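Side-chain contact in DUF192 domain-containing protein (Novosphingobium aromaticivorans, PDB 3M7A), which is of unknown function, a DUF192-family protein with a predominantly beta fold and probably a lipoprotein signal in its full-length precursor: residues A[120-124]-A[125-129]. Numbering follows the deposited sequence.
Sequences LEING and GLAAR
Ile-122 reaches forward from the end of strand 118-123 and lays its CD1 methyl against the first turn of helix 126-130. The apolar contact between strand and helix centres on that methyl: CD1 sits 3.9 Å from Leu-126 CB, with CG and CD2 of Leu-126 only slightly farther off. Ala-127 CB lies at the rim of the same patch, 4.4 Å from Ile-122 CD1. The two larger side chains cross at about a right angle, the ethyl arm of Ile-122 meeting the base and one branch of Leu-126. Ile-122 CG1 is tucked between its own backbone N and carbonyl carbon (chi1 65°), and with the arm then extended, CD1 is carried toward the helix. Phe-36 of strand 32-41 packs against both Ile-122 and Leu-126.

Between strand and helix the chain reverses through a type II beta turn, Asn-123 to Leu-126, with Gly-125 at its third position and also the N-cap of the helix. Its positive phi favours glycine.

Between the two segments the hydrogen bond is a backbone one. Leu-126 N donates to Asn-123 O at 3.0 Å, with an N-H...O angle of 156° and the donor tilted 32° from the carbonyl plane. One turn on, Arg-129 N bonds to Gly-125 O at 3.2 Å. Asp-85, from the neighbouring strand 84-89, accepts from Gly-125 N through OD1 and from Ala-127 N through OD2, so its carboxylate grips the helix start, while Asn-123 ND2 is held by Leu-57 O and Asp-59 OD1.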
ATOM      1  N   LEU A 120      -0.019   0.632   2.662  1.00  4.33           N
ATOM      2  CA  LEU A 120      -0.169  -0.031   1.382  1.00  4.34           C
ATOM      3  C   LEU A 120      -0.707   1.006   0.403  1.00  3.87           C
ATOM      4  O   LEU A 120      -1.770   1.610   0.632  1.00  4.95           O
ATOM      5  CB  LEU A 120      -1.124  -1.214   1.498  1.00  4.50           C
ATOM      6  CG  LEU A 120      -1.436  -1.892   0.173  1.00  5.70           C
ATOM      7  CD1 LEU A 120      -0.195  -2.596  -0.432  1.00  7.39           C
ATOM      8  CD2 LEU A 120      -2.559  -2.921   0.356  1.00  7.88           C
ATOM      9  N   GLU A 121       0.035   1.229  -0.675  1.00  4.16           N
ATOM     10  CA  GLU A 121      -0.426   2.088  -1.771  1.00  4.42           C
ATOM     11  C   GLU A 121      -0.858   1.251  -2.974  1.00  3.61           C
ATOM     12  O   GLU A 121      -0.140   0.357  -3.392  1.00  4.45           O
ATOM     13  CB  GLU A 121       0.681   3.059  -2.220  1.00  5.11           C
ATOM     14  CG  GLU A 121       1.018   4.093  -1.165  1.00  4.95           C
ATOM     15  CD  GLU A 121       2.109   5.065  -1.529  1.00  6.16           C
ATOM     16  OE1 GLU A 121       2.785   4.900  -2.545  1.00  6.83           O
ATOM     17  OE2 GLU A 121       2.297   6.009  -0.735  1.00  8.15           O
ATOM     18  N   ILE A 122      -2.050   1.554  -3.469  1.00  4.25           N
ATOM     19  CA  ILE A 122      -2.632   0.913  -4.638  1.00  4.66           C
ATOM     20  C   ILE A 122      -3.222   2.013  -5.530  1.00  5.14           C
ATOM     21  O   ILE A 122      -3.275   3.179  -5.166  1.00  4.86           O
ATOM     22  CB  ILE A 122      -3.708  -0.115  -4.235  1.00  5.20           C
ATOM     23  CG1 ILE A 122      -4.923   0.535  -3.559  1.00  5.56           C
ATOM     24  CG2 ILE A 122      -3.071  -1.207  -3.360  1.00  6.23           C
ATOM     25  CD1 ILE A 122      -6.028  -0.476  -3.210  1.00  7.01           C
ATOM     26  N   ASN A 123      -3.666   1.640  -6.714  1.00  5.31           N
ATOM     27  CA  ASN A 123      -4.187   2.621  -7.645  1.00  5.01           C
ATOM     28  C   ASN A 123      -5.345   3.437  -7.072  1.00  5.07           C
ATOM     29  O   ASN A 123      -6.208   2.927  -6.345  1.00  5.80           O
ATOM     30  CB  ASN A 123      -4.668   1.919  -8.919  1.00  5.61           C
ATOM     31  CG  ASN A 123      -3.575   1.629  -9.892  1.00  6.20           C
ATOM     32  OD1 ASN A 123      -2.728   2.473 -10.142  1.00  8.05           O
ATOM     33  ND2 ASN A 123      -3.628   0.447 -10.500  1.00 10.50           N
ATOM     34  N   GLY A 124      -5.374   4.696  -7.452  1.00  4.88           N
ATOM     35  CA  GLY A 124      -6.392   5.595  -6.995  1.00  5.32           C
ATOM     36  C   GLY A 124      -7.772   5.071  -7.288  1.00  4.76           C
ATOM     37  O   GLY A 124      -8.058   4.649  -8.415  1.00  5.61           O
ATOM     38  N   GLY A 125      -8.641   5.144  -6.285  1.00  4.79           N
ATOM     39  CA  GLY A 125     -10.028   4.710  -6.399  1.00  4.42           C
ATOM     40  C   GLY A 125     -10.263   3.229  -6.216  1.00  4.80           C
ATOM     41  O   GLY A 125     -11.404   2.776  -6.140  1.00  5.83           O
ATOM     42  N   LEU A 126      -9.190   2.446  -6.163  1.00  5.01           N
ATOM     43  CA  LEU A 126      -9.320   1.012  -6.138  1.00  5.24           C
ATOM     44  C   LEU A 126      -9.879   0.500  -4.818  1.00  5.37           C
ATOM     45  O   LEU A 126     -10.587  -0.501  -4.792  1.00  5.62           O
ATOM     46  CB  LEU A 126      -7.982   0.314  -6.543  1.00  5.99           C
ATOM     47  CG  LEU A 126      -8.003  -1.199  -6.743  1.00  6.79           C
ATOM     48  CD1 LEU A 126      -9.016  -1.617  -7.824  1.00  6.95           C
ATOM     49  CD2 LEU A 126      -6.605  -1.681  -7.124  1.00  7.02           C
ATOM     50  N   ALA A 127      -9.531   1.150  -3.708  1.00  5.71           N
ATOM     51  CA  ALA A 127     -10.024   0.660  -2.410  1.00  5.45           C
ATOM     52  C   ALA A 127     -11.547   0.636  -2.407  1.00  5.51           C
ATOM     53  O   ALA A 127     -12.147  -0.350  -1.976  1.00  6.37           O
ATOM     54  CB  ALA A 127      -9.485   1.469  -1.244  1.00  6.79           C
ATOM     55  N   ALA A 128     -12.173   1.713  -2.876  1.00  5.28           N
ATOM     56  CA  ALA A 128     -13.629   1.761  -2.879  1.00  4.71           C
ATOM     57  C   ALA A 128     -14.229   0.799  -3.893  1.00  5.76           C
ATOM     58  O   ALA A 128     -15.280   0.194  -3.651  1.00  6.70           O
ATOM     59  CB  ALA A 128     -14.149   3.211  -3.106  1.00  6.41           C
ATOM     60  N   ARG A 129     -13.595   0.658  -5.045  1.00  5.14           N
ATOM     61  CA  ARG A 129     -14.096  -0.303  -6.031  1.00  5.85           C
ATOM     62  C   ARG A 129     -14.119  -1.718  -5.443  1.00  6.68           C
ATOM     63  O   ARG A 129     -15.048  -2.490  -5.681  1.00  6.97           O
ATOM     64  CB  ARG A 129     -13.252  -0.281  -7.295  1.00  5.80           C
ATOM     65  CG  ARG A 129     -13.606  -1.423  -8.266  1.00  7.73           C
ATOM     66  CD  ARG A 129     -12.730  -1.395  -9.498  1.00  7.93           C
ATOM     67  NE  ARG A 129     -12.979  -2.546 -10.363  1.00  9.22           N
ATOM     68  CZ  ARG A 129     -13.890  -2.612 -11.318  1.00  8.07           C
ATOM     69  NH1 ARG A 129     -14.657  -1.581 -11.596  1.00  7.29           N
ATOM     70  NH2 ARG A 129     -14.026  -3.741 -12.014  1.00 11.27           N
TER